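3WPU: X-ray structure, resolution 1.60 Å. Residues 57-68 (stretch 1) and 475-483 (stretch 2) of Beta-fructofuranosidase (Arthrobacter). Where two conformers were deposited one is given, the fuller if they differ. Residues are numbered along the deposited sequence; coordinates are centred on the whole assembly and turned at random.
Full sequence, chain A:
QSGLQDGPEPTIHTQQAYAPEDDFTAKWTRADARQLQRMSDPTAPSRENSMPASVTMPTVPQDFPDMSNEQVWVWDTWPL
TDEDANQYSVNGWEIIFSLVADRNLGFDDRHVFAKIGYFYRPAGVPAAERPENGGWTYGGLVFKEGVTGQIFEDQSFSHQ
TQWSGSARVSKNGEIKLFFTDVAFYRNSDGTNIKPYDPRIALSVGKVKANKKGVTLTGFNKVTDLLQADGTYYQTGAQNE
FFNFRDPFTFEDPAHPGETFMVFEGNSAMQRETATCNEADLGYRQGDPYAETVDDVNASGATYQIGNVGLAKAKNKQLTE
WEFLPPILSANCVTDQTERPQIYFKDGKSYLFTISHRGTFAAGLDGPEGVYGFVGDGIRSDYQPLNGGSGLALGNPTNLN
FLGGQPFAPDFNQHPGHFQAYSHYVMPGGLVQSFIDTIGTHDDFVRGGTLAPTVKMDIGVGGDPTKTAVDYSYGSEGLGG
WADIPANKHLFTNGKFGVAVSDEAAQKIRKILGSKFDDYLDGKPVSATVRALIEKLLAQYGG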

# COMPACT_ATOMS: atom_id res chain seq x y z
N MET A 57 8.10 -8.18 11.43
CA MET A 57 7.42 -9.21 10.64
C MET A 57 8.04 -10.58 10.86
O MET A 57 9.25 -10.68 10.84
CB MET A 57 7.51 -8.87 9.15
CG MET A 57 6.63 -9.71 8.25
SD MET A 57 6.80 -9.20 6.52
CE MET A 57 5.89 -10.54 5.72
N PRO A 58 7.22 -11.62 11.03
CA PRO A 58 7.74 -12.99 11.05
C PRO A 58 8.62 -13.27 9.88
O PRO A 58 8.38 -12.78 8.77
CB PRO A 58 6.48 -13.86 11.03
CG PRO A 58 5.41 -12.99 11.65
CD PRO A 58 5.77 -11.57 11.32
N THR A 59 9.69 -14.05 10.12
CA THR A 59 10.69 -14.31 9.11
C THR A 59 10.14 -15.22 8.02
O THR A 59 9.58 -16.29 8.30
CB THR A 59 11.92 -14.92 9.79
OG1 THR A 59 12.52 -13.97 10.70
CG2 THR A 59 12.99 -15.34 8.78
N VAL A 60 10.28 -14.78 6.77
CA VAL A 60 9.77 -15.50 5.61
C VAL A 60 10.79 -16.55 5.19
O VAL A 60 11.96 -16.23 5.05
CB VAL A 60 9.50 -14.55 4.44
CG1 VAL A 60 9.02 -15.28 3.21
CG2 VAL A 60 8.41 -13.57 4.87
N PRO A 61 10.34 -17.79 4.95
CA PRO A 61 11.37 -18.75 4.50
C PRO A 61 11.88 -18.46 3.10
O PRO A 61 11.14 -17.95 2.26
CB PRO A 61 10.65 -20.09 4.52
CG PRO A 61 9.23 -19.76 4.38
CD PRO A 61 9.04 -18.45 5.14
N GLN A 62 13.14 -18.84 2.87
CA GLN A 62 13.83 -18.57 1.61
C GLN A 62 13.32 -19.47 0.49
O GLN A 62 13.46 -19.11 -0.67
CB GLN A 62 15.34 -18.73 1.78
CG GLN A 62 16.12 -18.15 0.61
CD GLN A 62 17.59 -17.91 0.89
OE1 GLN A 62 17.98 -17.54 2.00
NE2 GLN A 62 18.42 -18.09 -0.12
N ASP A 63 12.76 -20.62 0.86
CA ASP A 63 12.10 -21.50 -0.10
C ASP A 63 10.63 -21.15 -0.12
O ASP A 63 9.84 -21.60 0.73
CB ASP A 63 12.31 -22.96 0.29
CG ASP A 63 13.76 -23.33 0.35
OD1 ASP A 63 14.36 -23.51 -0.73
OD2 ASP A 63 14.30 -23.40 1.48
N PHE A 64 10.27 -20.29 -1.06
CA PHE A 64 8.90 -19.84 -1.16
C PHE A 64 8.34 -20.31 -2.49
O PHE A 64 9.08 -20.45 -3.47
CB PHE A 64 8.81 -18.33 -1.01
CG PHE A 64 9.82 -17.56 -1.84
CD1 PHE A 64 9.58 -17.29 -3.18
CD2 PHE A 64 11.02 -17.12 -1.28
CE1 PHE A 64 10.48 -16.56 -3.93
CE2 PHE A 64 11.94 -16.41 -2.03
CZ PHE A 64 11.68 -16.14 -3.36
N PRO A 65 7.02 -20.56 -2.54
CA PRO A 65 6.37 -20.80 -3.82
C PRO A 65 6.23 -19.50 -4.61
O PRO A 65 6.37 -18.38 -4.06
CB PRO A 65 5.01 -21.34 -3.41
CG PRO A 65 4.72 -20.61 -2.13
CD PRO A 65 6.04 -20.44 -1.44
N ASP A 66 5.95 -19.65 -5.90
CA ASP A 66 5.70 -18.52 -6.79
C ASP A 66 4.25 -18.52 -7.26
O ASP A 66 3.75 -19.51 -7.81
CB ASP A 66 6.68 -18.51 -7.95
CG ASP A 66 6.51 -17.30 -8.83
OD1 ASP A 66 7.30 -16.34 -8.68
OD2 ASP A 66 5.57 -17.31 -9.65
N MET A 67 3.56 -17.41 -7.02
CA MET A 67 2.13 -17.34 -7.23
C MET A 67 1.69 -17.40 -8.70
O MET A 67 0.53 -17.74 -8.99
CB MET A 67 1.62 -16.05 -6.62
CG MET A 67 2.06 -14.77 -7.38
SD MET A 67 1.68 -13.26 -6.45
CE MET A 67 -0.10 -13.08 -6.57
N SER A 68 2.60 -17.05 -9.61
CA SER A 68 2.29 -17.03 -11.05
C SER A 68 2.97 -18.17 -11.80
O SER A 68 2.97 -18.17 -13.03
CB SER A 68 2.66 -15.68 -11.68
OG SER A 68 4.08 -15.50 -11.89
N SER A 475 1.60 -20.37 11.06
CA SER A 475 2.81 -20.99 11.56
C SER A 475 3.76 -19.91 12.08
O SER A 475 4.46 -19.25 11.30
CB SER A 475 3.49 -21.82 10.48
OG SER A 475 4.66 -22.42 11.00
N GLU A 476 3.75 -19.74 13.40
CA GLU A 476 4.59 -18.74 14.09
C GLU A 476 4.46 -17.36 13.43
O GLU A 476 5.44 -16.63 13.23
CB GLU A 476 6.06 -19.20 14.14
CG GLU A 476 6.83 -18.55 15.28
CD GLU A 476 8.25 -19.08 15.44
OE1 GLU A 476 8.95 -18.60 16.34
OE2 GLU A 476 8.67 -19.95 14.68
N GLY A 477 3.23 -17.01 13.11
CA GLY A 477 2.93 -15.72 12.51
C GLY A 477 2.70 -15.72 11.01
O GLY A 477 2.11 -14.78 10.47
N LEU A 478 3.17 -16.75 10.32
CA LEU A 478 3.02 -16.82 8.85
C LEU A 478 1.73 -17.51 8.44
O LEU A 478 1.52 -18.69 8.74
CB LEU A 478 4.19 -17.58 8.24
CG LEU A 478 5.59 -16.99 8.45
CD1 LEU A 478 6.60 -17.97 7.89
CD2 LEU A 478 5.73 -15.66 7.77
N GLY A 479 0.85 -16.78 7.77
CA GLY A 479 -0.35 -17.35 7.18
C GLY A 479 -0.13 -17.91 5.78
O GLY A 479 0.95 -18.43 5.44
N GLY A 480 -1.18 -17.82 4.97
CA GLY A 480 -1.15 -18.39 3.64
C GLY A 480 -0.30 -17.57 2.69
O GLY A 480 -0.29 -16.35 2.74
N TRP A 481 0.46 -18.24 1.82
CA TRP A 481 1.13 -17.54 0.74
C TRP A 481 0.11 -16.80 -0.13
O TRP A 481 -0.86 -17.38 -0.61
CB TRP A 481 1.90 -18.54 -0.10
CG TRP A 481 2.98 -19.23 0.65
CD1 TRP A 481 2.92 -20.48 1.23
CD2 TRP A 481 4.29 -18.73 0.92
NE1 TRP A 481 4.14 -20.79 1.81
CE2 TRP A 481 4.99 -19.72 1.64
CE3 TRP A 481 4.94 -17.54 0.59
CZ2 TRP A 481 6.29 -19.54 2.07
CZ3 TRP A 481 6.25 -17.36 1.02
CH2 TRP A 481 6.92 -18.36 1.75
N ALA A 482 0.34 -15.50 -0.33
CA ALA A 482 -0.46 -14.68 -1.23
C ALA A 482 -1.95 -14.68 -0.84
O ALA A 482 -2.84 -14.58 -1.68
CB ALA A 482 -0.25 -15.12 -2.68
N ASP A 483 -2.20 -14.77 0.46
CA ASP A 483 -3.58 -14.80 0.92
C ASP A 483 -4.13 -13.37 1.02
O ASP A 483 -3.76 -12.60 1.91
CB ASP A 483 -3.68 -15.52 2.27
CG ASP A 483 -5.11 -15.77 2.69
OD1 ASP A 483 -5.99 -15.80 1.81
OD2 ASP A 483 -5.35 -15.98 3.91

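Stretch 1 runs as an irregular chain past stretch 2, and neither contains regular helix or strand. The touching residues are at least 415 positions apart in sequence. No hydrogen bond crosses between the two stretches. The contact is one of apolar packing and buries 461 Å², both sides summed.

Met57 lies beside the contact without joining it. Pro58 makes the first contact. Its CA-to-CB bond points toward stretch 2, and its ring meets the turn from Ser475 to Leu478. This is a type I' beta turn, closed by backbone hydrogen bonds from Leu478 N to Ser475 O (3.0 Å) and from Ser475 N to Leu478 O (2.9 Å). Pro58 CB sits 3.7 Å from Glu476 O, and Pro58 CG sits 3.8 Å from Gly477 CA. The fit leaves no room for a side chain at Gly477. An ideal CB there would lie 2.5 Å from Pro58 CG, which is a clash. The backbone angles of Gly477, 102/-20, call for glycine by themselves, since a CB would also be jammed against the carbonyl O of Glu476. Pro58 CB also packs on Leu478 CD2 at 3.8 Å.

Thr59 takes part through its backbone. Its carbonyl O lies 3.4 Å from Leu478 CD1, while its side chain stays farther off.

Val60 spans two partners. Its CG2 is 4.5 Å from Leu478 CD2, a loose contact. Its CG1 is 4.0 Å from Trp481 CH2. The chi1 of Val60 is t.

Pro61 also touches both of these residues. Pro61 CD is 3.7 Å from Leu478 CD1. Pro61 CG is 3.7 Å from Trp481 CZ2, at the edge of the indole and near its plane. Leu478 thus meets Pro58, Thr59, Val60 and Pro61 in turn. Its CA-to-CB bond points sideways, but the end of its side chain comes nearer to stretch 1.

Gln62 points away and makes no contact. Asp63 adds little: its carbonyl O is 4.3 Å from Trp481 CZ2.

Phe64 approaches the indole with its CB, which is 3.3 Å from Trp481 CH2. The phenyl ring leads away from stretch 2, so this is not a contact between two aromatic rings.

Pro65 provides the face contact. Its CD lies 3.4 Å from the centroid of the six-membered ring of Trp481, 15° off the ring normal. This is a CH-pi interaction, with the proline carbon almost directly above the ring. The closest atom pair is Pro65 CD to Trp481 CE2, at 3.3 Å. Trp481 has the largest area covered by the other stretch, 109 Å².

Asp66 points away from stretch 2. Its OD2 accepts a hydrogen bond from Ser68 N at 3.0 Å, which ties the end of stretch 1 to itself.

Met67 turns toward stretch 2 again. Its CE reaches Ala482 CB at 4.4 Å, a loose apolar contact that ends the series. Ser68 is out of reach.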